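Side-chain contacts in malonyl CoA-acyl carrier protein transacylase (Synechocystis sp. PCC 6803 substr. Kazusa, PDB 4RR5), which transfers the malonyl group of malonyl-CoA to holo-acyl carrier protein, providing malonyl-ACP for fatty acid biosynthesis: residues W5-Q10 and V65-L70; P81-G86 and G252-T257; L89-A94 and L216-P221; V147-N152 and Q156-G161; Y259-V262 and L268-L271. One frame throughout, in Å; residues are numbered along the deposited sequence.

Interaction 1 (W5-Q10 and V65-L70); sequences WVFPGQ and VIEAIL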
# COMPACT_ATOMS: atom_id res chain seq x y z
N TRP A 5 7.49 10.34 3.07
CA TRP A 5 7.01 9.23 3.90
C TRP A 5 6.22 8.31 3.00
O TRP A 5 5.26 8.75 2.36
CB TRP A 5 6.12 9.69 5.05
CG TRP A 5 6.78 10.56 6.07
CD1 TRP A 5 8.08 10.96 6.11
CD2 TRP A 5 6.14 11.15 7.21
NE1 TRP A 5 8.30 11.77 7.20
CE2 TRP A 5 7.12 11.91 7.89
CE3 TRP A 5 4.85 11.11 7.73
CZ2 TRP A 5 6.84 12.62 9.06
CZ3 TRP A 5 4.57 11.82 8.88
CH2 TRP A 5 5.56 12.56 9.53
N VAL A 6 6.62 7.05 2.92
CA VAL A 6 5.92 6.08 2.09
C VAL A 6 5.37 4.94 2.95
O VAL A 6 6.03 4.47 3.87
CB VAL A 6 6.83 5.52 0.97
CG1 VAL A 6 7.28 6.64 0.07
CG2 VAL A 6 8.03 4.78 1.54
N PHE A 7 4.15 4.51 2.63
CA PHE A 7 3.42 3.56 3.46
C PHE A 7 3.25 2.17 2.82
O PHE A 7 2.69 2.03 1.74
CB PHE A 7 2.07 4.17 3.85
CG PHE A 7 2.20 5.42 4.69
CD1 PHE A 7 2.44 6.66 4.10
CD2 PHE A 7 2.14 5.35 6.08
CE1 PHE A 7 2.60 7.83 4.88
CE2 PHE A 7 2.29 6.51 6.87
CZ PHE A 7 2.52 7.75 6.27
N PRO A 8 3.76 1.13 3.49
CA PRO A 8 3.69 -0.21 2.89
C PRO A 8 2.28 -0.82 2.92
O PRO A 8 1.46 -0.48 3.77
CB PRO A 8 4.66 -1.02 3.76
CG PRO A 8 4.60 -0.34 5.09
CD PRO A 8 4.47 1.12 4.78
N GLY A 9 2.01 -1.71 1.99
CA GLY A 9 0.71 -2.34 1.96
C GLY A 9 0.78 -3.82 2.28
O GLY A 9 1.65 -4.26 3.02
N GLN A 10 -0.16 -4.57 1.69
CA GLN A 10 -0.33 -6.00 1.90
C GLN A 10 0.97 -6.73 1.65
O GLN A 10 1.67 -6.43 0.69
CB GLN A 10 -1.41 -6.53 0.97
CG GLN A 10 -1.70 -8.01 1.11
CD GLN A 10 -2.69 -8.29 2.21
OE1 GLN A 10 -3.72 -7.62 2.30
NE2 GLN A 10 -2.39 -9.28 3.06
N VAL A 65 -4.15 1.26 10.56
CA VAL A 65 -4.22 1.80 11.91
C VAL A 65 -2.80 2.03 12.45
O VAL A 65 -2.50 3.06 13.07
CB VAL A 65 -5.02 0.87 12.85
CG1 VAL A 65 -4.81 1.25 14.32
CG2 VAL A 65 -6.50 0.88 12.49
N ILE A 66 -1.93 1.06 12.22
CA ILE A 66 -0.56 1.14 12.70
C ILE A 66 0.22 2.25 11.99
O ILE A 66 0.93 3.03 12.63
CB ILE A 66 0.17 -0.21 12.52
CG1 ILE A 66 -0.36 -1.21 13.55
CG2 ILE A 66 1.69 -0.04 12.65
CD1 ILE A 66 0.01 -2.64 13.26
N GLU A 67 0.07 2.31 10.67
CA GLU A 67 0.70 3.35 9.87
C GLU A 67 0.22 4.76 10.26
O GLU A 67 1.04 5.67 10.41
CB GLU A 67 0.47 3.07 8.39
CG GLU A 67 1.40 1.97 7.86
CD GLU A 67 1.02 1.42 6.50
OE1 GLU A 67 0.08 1.94 5.86
OE2 GLU A 67 1.68 0.46 6.06
N ALA A 68 -1.08 4.94 10.46
CA ALA A 68 -1.60 6.22 10.98
C ALA A 68 -1.02 6.53 12.36
O ALA A 68 -0.70 7.67 12.66
CB ALA A 68 -3.11 6.21 11.03
N ILE A 69 -0.85 5.51 13.20
CA ILE A 69 -0.24 5.72 14.51
C ILE A 69 1.21 6.15 14.37
O ILE A 69 1.64 7.12 14.98
CB ILE A 69 -0.34 4.45 15.40
CG1 ILE A 69 -1.74 4.35 16.01
CG2 ILE A 69 0.72 4.44 16.50
CD1 ILE A 69 -2.08 3.02 16.55
N LEU A 70 1.97 5.46 13.53
CA LEU A 70 3.35 5.84 13.26
C LEU A 70 3.48 7.27 12.71
O LEU A 70 4.37 8.02 13.13
CB LEU A 70 3.99 4.85 12.29
CG LEU A 70 4.38 3.56 12.98
CD1 LEU A 70 4.75 2.50 11.95
CD2 LEU A 70 5.51 3.80 13.99
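Phe7 is the first residue of W5-Q10 to meet V65-L70, and its one partner there is Glu67. The ring presents an edge: CD2 lies 3.7 Å from Glu67 CB, and Glu67 CG sits close to the ring plane, so neither aromatic face is used against this residue. Ring and carboxylate planes stand 59° apart. Further back along the side chain, Phe7 CB is 3.6 Å from Glu67 OE1. This pairing sets the end of strand 3-7, in the parallel sheet of the acyltransferase fold, on helix 56-76. Helix 90-97 covers Phe7 as well, through Ser93, Ala94 and Ala97. Pro8, just past the strand, receives the far end of the glutamate. Pro8 CD is 3.1 Å from Glu67 OE2, while the carbonyl oxygen Pro8 O is only 2.5 Å from the same OE2. That spacing between two oxygens may mean that the acid carries a proton. Glu67 gets this far because CG lies anti to the carbonyl carbon (chi1 -78°) and the chain then runs extended, sliding past Phe7 and Pro8 in the opposite direction. The other oxygen, OE1, is hydrogen-bonded to Ser93 OG, so this buried carboxyl group links helix 56-76 to helix 90-97 while OE2 lies against Pro8. With an alanine at Glu67, Ser93 OG would probably lose its acid partner and a gap would open between the Phe7 edge and Pro8. The Pro8 side chain also reaches Glu261 of strand 258-262, and lies about 9 Å from that of Ser88, the active-site serine by similarity.

Interaction 2 (P81-G86 and G252-T257); sequences PDYVAG and GEIGAT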
# COMPACT_ATOMS: atom_id res chain seq x y z
N PRO A 81 6.47 15.40 6.81
CA PRO A 81 6.76 14.93 5.45
C PRO A 81 6.72 16.06 4.43
O PRO A 81 5.94 17.00 4.57
CB PRO A 81 5.64 13.93 5.19
CG PRO A 81 4.47 14.53 5.91
CD PRO A 81 5.04 15.23 7.14
N ASP A 82 7.57 15.97 3.41
CA ASP A 82 7.46 16.90 2.29
C ASP A 82 6.58 16.27 1.22
O ASP A 82 5.75 16.94 0.62
CB ASP A 82 8.84 17.24 1.73
CG ASP A 82 9.72 17.97 2.74
OD1 ASP A 82 9.46 19.18 2.98
OD2 ASP A 82 10.67 17.35 3.27
N TYR A 83 6.75 14.96 1.02
CA TYR A 83 5.93 14.19 0.09
C TYR A 83 5.39 12.93 0.75
O TYR A 83 6.08 12.32 1.57
CB TYR A 83 6.75 13.81 -1.14
CG TYR A 83 7.58 14.94 -1.68
CD1 TYR A 83 6.99 15.97 -2.42
CD2 TYR A 83 8.95 14.99 -1.47
CE1 TYR A 83 7.75 17.01 -2.92
CE2 TYR A 83 9.72 16.03 -1.97
CZ TYR A 83 9.11 17.03 -2.70
OH TYR A 83 9.86 18.07 -3.21
N VAL A 84 4.17 12.53 0.37
CA VAL A 84 3.63 11.23 0.80
C VAL A 84 3.21 10.34 -0.37
O VAL A 84 2.81 10.82 -1.45
CB VAL A 84 2.43 11.40 1.75
CG1 VAL A 84 2.86 12.11 3.02
CG2 VAL A 84 1.27 12.13 1.07
N ALA A 85 3.32 9.03 -0.16
CA ALA A 85 2.80 8.02 -1.08
C ALA A 85 2.55 6.74 -0.28
O ALA A 85 3.00 6.62 0.86
CB ALA A 85 3.76 7.77 -2.23
N GLY A 86 1.82 5.78 -0.85
CA GLY A 86 1.57 4.53 -0.16
C GLY A 86 1.26 3.44 -1.15
O GLY A 86 0.67 3.69 -2.19
N GLY A 252 12.54 11.18 -6.31
CA GLY A 252 13.94 11.54 -6.47
C GLY A 252 14.17 12.75 -7.36
O GLY A 252 15.16 13.47 -7.19
N GLU A 253 13.25 12.99 -8.29
CA GLU A 253 13.45 14.05 -9.27
C GLU A 253 12.67 15.34 -8.99
O GLU A 253 13.03 16.40 -9.49
CB GLU A 253 13.11 13.52 -10.67
CG GLU A 253 14.08 12.43 -11.12
CD GLU A 253 13.99 12.13 -12.61
OE1 GLU A 253 12.86 12.05 -13.14
OE2 GLU A 253 15.06 11.98 -13.24
N ILE A 254 11.61 15.27 -8.19
CA ILE A 254 10.94 16.51 -7.84
C ILE A 254 11.62 17.19 -6.65
O ILE A 254 11.24 18.29 -6.26
CB ILE A 254 9.43 16.32 -7.51
CG1 ILE A 254 9.25 15.34 -6.34
CG2 ILE A 254 8.67 15.88 -8.74
CD1 ILE A 254 7.81 15.23 -5.86
N GLY A 255 12.62 16.52 -6.07
CA GLY A 255 13.40 17.12 -5.00
C GLY A 255 13.79 16.25 -3.82
O GLY A 255 14.77 16.54 -3.13
N ALA A 256 13.04 15.18 -3.56
CA ALA A 256 13.19 14.41 -2.33
C ALA A 256 14.58 13.79 -2.18
O ALA A 256 15.07 13.11 -3.07
CB ALA A 256 12.13 13.34 -2.26
N THR A 257 15.19 14.02 -1.02
CA THR A 257 16.54 13.55 -0.72
C THR A 257 16.52 12.34 0.19
O THR A 257 17.45 11.52 0.21
CB THR A 257 17.37 14.67 -0.06
OG1 THR A 257 16.91 14.87 1.28
CG2 THR A 257 17.16 15.95 -0.82
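Tyr83 holds CG anti to its carbonyl carbon (chi1 -44°), which swings the ring off strand 83-86 toward the end of helix 244-254; from there Ile254 answers with CG1 placed between backbone N and carbonyl carbon (chi1 59°) and CD1 carried outward. The two side chains come from opposite directions and meet in a CH-pi contact. Ile254 CD1 lies 3.8 Å from the centroid of the Tyr83 ring, 26° off the normal, over the face but displaced toward the rim. The displacement is toward the CE1 side, where the approach of Tyr83 CE1 to Ile254 CD1 is 3.4 Å. Asp82 CB, from the residue just before the strand, lies over the opposite face, so the ring has carbon on both sides. Ala256 adds a second apolar contact from the 252-257 side, its CB 3.6 Å from Tyr83 CE2. Between these two partners the chain leaves the helix at Gly255, with a positive phi. A side chain at this position would crowd Tyr83 OH as well as the preceding carbonyl, and the glycine therefore lets the backbone turn close to Tyr83 OH. The contact is apolar in the main and only partly buried, away from the annotated active-site residues. Leu251, one turn earlier in helix 244-254, also touches Tyr83, while Ala85 of the strand packs on Trp244 and Thr247 of that helix. Tyr83 is backbone-bonded to Thr3 and Trp5 of strand 3-7, and the chain beyond Ala256 enters strand 258-262, on the other side of strand 3-7 in the same parallel sheet.

Interaction 3 (L89-A94 and L216-P221); sequences LGEYSA and LSNVDP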
# COMPACT_ATOMS: atom_id res chain seq x y z
N LEU A 89 -2.98 -0.31 -0.32
CA LEU A 89 -3.54 0.04 0.99
C LEU A 89 -2.78 1.25 1.58
O LEU A 89 -3.40 2.16 2.16
CB LEU A 89 -3.48 -1.17 1.93
CG LEU A 89 -3.87 -1.07 3.43
CD1 LEU A 89 -2.75 -0.42 4.28
CD2 LEU A 89 -5.23 -0.37 3.65
N GLY A 90 -1.46 1.25 1.43
CA GLY A 90 -0.64 2.36 1.89
C GLY A 90 -1.15 3.75 1.52
O GLY A 90 -0.99 4.70 2.29
N GLU A 91 -1.77 3.86 0.34
CA GLU A 91 -2.27 5.14 -0.16
C GLU A 91 -3.25 5.75 0.83
O GLU A 91 -3.25 6.97 1.03
CB GLU A 91 -2.95 4.95 -1.53
CG GLU A 91 -3.38 6.26 -2.25
CD GLU A 91 -3.23 6.16 -3.77
OE1 GLU A 91 -4.21 6.41 -4.49
OE2 GLU A 91 -2.12 5.79 -4.23
N TYR A 92 -4.08 4.91 1.45
CA TYR A 92 -5.03 5.37 2.46
C TYR A 92 -4.30 5.98 3.65
O TYR A 92 -4.67 7.05 4.13
CB TYR A 92 -5.95 4.22 2.91
CG TYR A 92 -6.94 3.85 1.83
CD1 TYR A 92 -6.56 3.01 0.77
CD2 TYR A 92 -8.24 4.37 1.83
CE1 TYR A 92 -7.45 2.70 -0.25
CE2 TYR A 92 -9.13 4.05 0.82
CZ TYR A 92 -8.73 3.22 -0.22
OH TYR A 92 -9.62 2.91 -1.22
N SER A 93 -3.25 5.31 4.10
CA SER A 93 -2.43 5.83 5.17
C SER A 93 -1.79 7.15 4.74
O SER A 93 -1.73 8.11 5.52
CB SER A 93 -1.35 4.83 5.57
OG SER A 93 -1.90 3.55 5.87
N ALA A 94 -1.32 7.20 3.49
CA ALA A 94 -0.72 8.42 2.97
C ALA A 94 -1.76 9.56 2.94
O ALA A 94 -1.48 10.68 3.36
CB ALA A 94 -0.15 8.18 1.58
N LEU A 216 1.57 11.38 -4.06
CA LEU A 216 1.79 10.70 -5.34
C LEU A 216 0.98 9.40 -5.40
O LEU A 216 1.35 8.40 -4.79
CB LEU A 216 3.27 10.41 -5.59
CG LEU A 216 4.19 11.61 -5.87
CD1 LEU A 216 4.35 12.55 -4.67
CD2 LEU A 216 5.55 11.12 -6.35
N SER A 217 -0.11 9.41 -6.16
CA SER A 217 -1.02 8.27 -6.16
C SER A 217 -0.64 7.10 -7.09
O SER A 217 -0.01 7.29 -8.13
CB SER A 217 -2.41 8.77 -6.51
OG SER A 217 -2.71 9.88 -5.67
N ASN A 218 -1.06 5.90 -6.69
CA ASN A 218 -0.70 4.66 -7.37
C ASN A 218 -0.96 4.64 -8.88
O ASN A 218 -0.12 4.18 -9.65
CB ASN A 218 -1.44 3.46 -6.74
CG ASN A 218 -0.86 3.03 -5.39
OD1 ASN A 218 -1.39 2.11 -4.76
ND2 ASN A 218 0.20 3.70 -4.94
N VAL A 219 -2.14 5.09 -9.30
CA VAL A 219 -2.46 5.04 -10.73
C VAL A 219 -1.84 6.19 -11.52
O VAL A 219 -1.77 6.13 -12.75
CB VAL A 219 -3.98 5.04 -10.99
CG1 VAL A 219 -4.61 3.75 -10.49
CG2 VAL A 219 -4.65 6.28 -10.39
N ASP A 220 -1.38 7.24 -10.83
CA ASP A 220 -0.80 8.39 -11.51
C ASP A 220 0.08 9.19 -10.55
O ASP A 220 -0.37 10.18 -9.95
CB ASP A 220 -1.91 9.27 -12.11
CG ASP A 220 -1.39 10.60 -12.68
OD1 ASP A 220 -0.19 10.70 -13.03
OD2 ASP A 220 -2.20 11.54 -12.78
N PRO A 221 1.34 8.77 -10.42
CA PRO A 221 2.26 9.25 -9.38
C PRO A 221 2.86 10.61 -9.66
O PRO A 221 4.00 10.87 -9.27
CB PRO A 221 3.36 8.18 -9.38
CG PRO A 221 3.34 7.64 -10.74
CD PRO A 221 1.91 7.66 -11.19
O HOH W 1 -4.15 5.80 -7.22
O HOH W 2 -4.94 9.18 -4.47
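A buried carboxylate, that of Glu91 on helix 90-97, receives the backbone of the turn at Asn218, next to what is probably the nucleophile elbow with Ser88, the active-site serine by similarity, whose side chain is about 4 Å from that of Asn218. The evidence is a 2.7 Å hydrogen bond from Asn218 N to Glu91 OE2 (N-H...O 159°), made to the syn lone pair. Asn218 is the second residue of a type I beta turn from Ser217 to Asp220. Glu91 sets out with CG trans to its backbone N (chi1 -173°) and bends at chi2, which turns the carboxylate onto the turn. Its other oxygen works through water. One water donates to Glu91 OE1 at 2.8 Å and accepts from Val219 N at 3.0 Å; a second donates to Glu91 OE1 and accepts from Ser217 OG at 2.6 Å. The Asn218 amide is engaged beyond this pair: OD1 accepts from Ser88 N and Gln237 NE2, and ND2 donates to Gly86 O. Glu91 thus probably acts from the second shell, holding the backbone of an asparagine whose amide bonds Ser88 N and Gly86 O. Leu234 of helix 227-235 touches Glu91, Leu216 pairs with Val84 of strand 83-86, and helix 244-254 packs on Leu216 and Pro221.

Interaction 4 (V147-N152 and Q156-G161); sequences VLANDN and QVVISG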
# COMPACT_ATOMS: atom_id res chain seq x y z
N VAL A 147 -2.82 -9.36 -16.39
CA VAL A 147 -2.39 -7.97 -16.52
C VAL A 147 -1.29 -7.64 -15.50
O VAL A 147 -1.03 -8.40 -14.57
CB VAL A 147 -3.59 -7.01 -16.32
CG1 VAL A 147 -3.88 -6.80 -14.84
CG2 VAL A 147 -3.33 -5.67 -17.02
N LEU A 148 -0.61 -6.51 -15.70
CA LEU A 148 0.39 -6.06 -14.76
C LEU A 148 -0.28 -5.23 -13.67
O LEU A 148 -0.97 -4.25 -13.95
CB LEU A 148 1.48 -5.26 -15.47
CG LEU A 148 2.79 -5.13 -14.69
CD1 LEU A 148 3.99 -5.34 -15.58
CD2 LEU A 148 2.86 -3.76 -14.05
N ALA A 149 -0.07 -5.63 -12.42
CA ALA A 149 -0.81 -5.11 -11.27
C ALA A 149 0.07 -4.22 -10.39
O ALA A 149 -0.39 -3.21 -9.86
CB ALA A 149 -1.39 -6.27 -10.45
N ASN A 150 1.32 -4.61 -10.23
CA ASN A 150 2.31 -3.76 -9.61
C ASN A 150 3.47 -3.58 -10.56
O ASN A 150 3.93 -4.56 -11.15
CB ASN A 150 2.87 -4.34 -8.30
CG ASN A 150 1.83 -4.50 -7.22
OD1 ASN A 150 0.65 -4.17 -7.40
ND2 ASN A 150 2.26 -5.05 -6.09
N ASP A 151 3.94 -2.34 -10.69
CA ASP A 151 5.25 -2.11 -11.26
C ASP A 151 6.12 -1.55 -10.14
O ASP A 151 6.06 -0.36 -9.83
CB ASP A 151 5.17 -1.16 -12.44
CG ASP A 151 6.54 -0.74 -12.95
OD1 ASP A 151 7.48 -1.54 -12.88
OD2 ASP A 151 6.67 0.40 -13.42
N ASN A 152 6.92 -2.42 -9.54
CA ASN A 152 7.57 -2.10 -8.28
C ASN A 152 9.03 -1.62 -8.39
O ASN A 152 9.40 -0.60 -7.82
CB ASN A 152 7.49 -3.31 -7.36
CG ASN A 152 6.08 -3.55 -6.85
OD1 ASN A 152 5.32 -2.60 -6.65
ND2 ASN A 152 5.73 -4.83 -6.65
N GLN A 156 11.46 -6.09 -10.53
CA GLN A 156 10.27 -6.72 -9.96
C GLN A 156 8.92 -6.14 -10.37
O GLN A 156 8.69 -4.92 -10.30
CB GLN A 156 10.35 -6.70 -8.44
CG GLN A 156 9.15 -7.38 -7.84
CD GLN A 156 9.08 -7.22 -6.35
OE1 GLN A 156 10.11 -7.11 -5.68
NE2 GLN A 156 7.85 -7.18 -5.82
N VAL A 157 8.02 -7.04 -10.77
CA VAL A 157 6.63 -6.70 -10.99
C VAL A 157 5.73 -7.71 -10.33
O VAL A 157 6.18 -8.74 -9.84
CB VAL A 157 6.26 -6.66 -12.48
CG1 VAL A 157 7.10 -5.60 -13.22
CG2 VAL A 157 6.40 -8.06 -13.10
N VAL A 158 4.44 -7.40 -10.32
CA VAL A 158 3.42 -8.35 -9.92
C VAL A 158 2.38 -8.42 -11.01
O VAL A 158 1.87 -7.40 -11.45
CB VAL A 158 2.78 -7.94 -8.60
CG1 VAL A 158 1.48 -8.69 -8.39
CG2 VAL A 158 3.76 -8.19 -7.45
N ILE A 159 2.08 -9.62 -11.49
CA ILE A 159 1.02 -9.79 -12.46
C ILE A 159 -0.24 -10.30 -11.77
O ILE A 159 -0.18 -10.83 -10.67
CB ILE A 159 1.41 -10.75 -13.60
CG1 ILE A 159 1.85 -12.11 -13.05
CG2 ILE A 159 2.52 -10.15 -14.44
CD1 ILE A 159 2.21 -13.07 -14.14
N SER A 160 -1.39 -10.11 -12.41
CA SER A 160 -2.68 -10.40 -11.79
C SER A 160 -3.64 -10.99 -12.82
O SER A 160 -3.60 -10.62 -13.99
CB SER A 160 -3.28 -9.12 -11.18
OG SER A 160 -4.50 -9.37 -10.51
N GLY A 161 -4.50 -11.89 -12.38
CA GLY A 161 -5.50 -12.44 -13.28
C GLY A 161 -5.99 -13.82 -12.93
O GLY A 161 -5.98 -14.23 -11.76
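Val147 and Ser160 make a doubly hydrogen-bonded antiparallel pair: Val147 N reaches Ser160 O at 2.8 Å (N-H...O 170°), and Ser160 N returns to Val147 O at 2.8 Å. Further along, Val158 O accepts twice, from Ala149 N at 2.8 Å and Asn150 N at 3.1 Å, while Val158 N donates to Asn150 O at 3.0 Å. Two residues facing one define a classic beta bulge, and the register slips by one there. Asn152 N to Gln156 O adds a longer bond near the hairpin's turn. Around this frame, the Asn150 and Val158 side chains run alongside each other in the same direction, Asn150 CB 3.6 Å from Val158 CB. A glycine in place of Asn150 would probably leave a gap beside Val158 CB. Ala149 CB meets Ser160 CB at 3.5 Å. On the sheet face of Leu148 and Val157, Leu148 CG is trans to N (chi1 -161°), and the Leu148 side chain crosses that of Val157 at about a right angle, Leu148 CD1 3.9 Å from Val157 CG1. Strand 124-129 pairs with strand 156-161, and strand 242-243 with strand 146-153; helix 163-171 lies against Ile159, while Ala149 touches His188, an active-site residue by similarity.

Interaction 5 (Y259-V262 and L268-L271); sequences YWEV and LTGL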
# COMPACT_ATOMS: atom_id res chain seq x y z
N TYR A 259 13.90 9.21 2.16
CA TYR A 259 12.81 8.30 1.87
C TYR A 259 12.56 7.43 3.09
O TYR A 259 13.38 6.58 3.43
CB TYR A 259 13.20 7.48 0.65
CG TYR A 259 12.27 6.41 0.12
CD1 TYR A 259 11.35 6.71 -0.89
CD2 TYR A 259 12.38 5.08 0.53
CE1 TYR A 259 10.54 5.73 -1.43
CE2 TYR A 259 11.56 4.10 0.00
CZ TYR A 259 10.65 4.43 -0.98
OH TYR A 259 9.85 3.48 -1.53
N TRP A 260 11.44 7.66 3.77
CA TRP A 260 11.15 6.97 5.02
C TRP A 260 9.97 6.03 4.87
O TRP A 260 8.86 6.47 4.60
CB TRP A 260 10.85 7.95 6.15
CG TRP A 260 11.99 8.83 6.54
CD1 TRP A 260 13.23 8.89 5.96
CD2 TRP A 260 12.00 9.77 7.62
NE1 TRP A 260 14.00 9.83 6.60
CE2 TRP A 260 13.28 10.38 7.62
CE3 TRP A 260 11.06 10.16 8.57
CZ2 TRP A 260 13.63 11.36 8.55
CZ3 TRP A 260 11.42 11.13 9.50
CH2 TRP A 260 12.69 11.72 9.47
N GLU A 261 10.22 4.74 5.06
CA GLU A 261 9.15 3.77 5.05
C GLU A 261 8.52 3.77 6.42
O GLU A 261 9.13 3.35 7.39
CB GLU A 261 9.66 2.38 4.70
CG GLU A 261 8.56 1.43 4.29
CD GLU A 261 9.09 0.06 3.87
OE1 GLU A 261 10.33 -0.08 3.76
OE2 GLU A 261 8.27 -0.86 3.66
N VAL A 262 7.28 4.24 6.49
CA VAL A 262 6.56 4.37 7.74
C VAL A 262 5.59 3.21 7.87
O VAL A 262 4.46 3.28 7.39
CB VAL A 262 5.84 5.73 7.80
CG1 VAL A 262 5.10 5.89 9.10
CG2 VAL A 262 6.84 6.87 7.59
N LEU A 268 9.49 -1.41 0.92
CA LEU A 268 9.46 -0.23 0.08
C LEU A 268 10.82 0.46 0.02
O LEU A 268 11.13 1.16 -0.95
CB LEU A 268 8.39 0.76 0.55
CG LEU A 268 6.91 0.35 0.48
CD1 LEU A 268 6.08 1.58 0.77
CD2 LEU A 268 6.52 -0.25 -0.86
N THR A 269 11.64 0.27 1.05
CA THR A 269 13.02 0.75 1.00
C THR A 269 13.88 -0.25 0.22
O THR A 269 14.81 0.13 -0.47
CB THR A 269 13.64 0.96 2.39
OG1 THR A 269 13.45 -0.22 3.18
CG2 THR A 269 13.02 2.16 3.10
N GLY A 270 13.55 -1.54 0.35
CA GLY A 270 14.17 -2.58 -0.45
C GLY A 270 14.00 -2.28 -1.93
O GLY A 270 14.97 -2.32 -2.70
N LEU A 271 12.77 -1.95 -2.33
CA LEU A 271 12.49 -1.54 -3.70
C LEU A 271 13.30 -0.31 -4.06
O LEU A 271 13.93 -0.26 -5.12
CB LEU A 271 10.99 -1.28 -3.90
CG LEU A 271 10.11 -2.53 -3.88
CD1 LEU A 271 8.65 -2.17 -3.94
CD2 LEU A 271 10.47 -3.42 -5.04
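Residues 259-262 of strand 258-262 and the opening turn of helix 267-273 draw together around Glu261 and Thr269, whose CA atoms are 6.4 Å apart. Glu261 leaves the strand with CG trans to its backbone N (chi1 -163°) and stays extended, which brings the carboxylate up to two amides of the helix start. Glu261 OE2 accepts from Leu268 N at 3.0 Å, with an N-H...O angle of 167°, and Glu261 OE1 accepts from Thr269 N at 3.0 Å, along a more bent path of 147°. Both donors lie well out of the carboxylate plane. A negative group at the beginning of a helix is likely to be favoured by the helix dipole. Tyr259 makes the other polar link, OH donating to Leu268 O at 2.7 Å from above the carbonyl plane. Leu268 O lies at the edge of the tyrosine ring. Carbon contacts fill in between: Glu261 CD lies 3.5 Å from Leu268 CB, Glu261 CB 3.7 Å from Thr269 CG2, and Tyr259 CE2 3.9 Å from Thr269 CG2. Tyr259 OH also bonds Trp244 NE1 of helix 244-254, and Thr269 OG1 bonds Asn283 ND2 of strand 280-284, the second strand of this beta-alpha-beta unit.

Interactions 1, 2 and 5 hang on neighbouring strands of one parallel sheet: 83-86, 3-7 and 258-262 lie side by side, joined by backbone bonds such as Val6 N to Trp260 O. Interactions 1, 3 and 5 are buried, and a glutamate carries each, yet its partners differ: a carbonyl and a serine in 1, a backbone amide and two waters in 3, and two helix-start amides in 5. Interactions 1 and 3 meet through Glu67 and Ser93. Interaction 2, only partly buried, relies on an aromatic face and apolar carbons. Interaction 4, largely buried too but with Val147 exposed at its edge, belongs to the second sheet, where backbone bonds dominate; Leu271 touches its strands from 5.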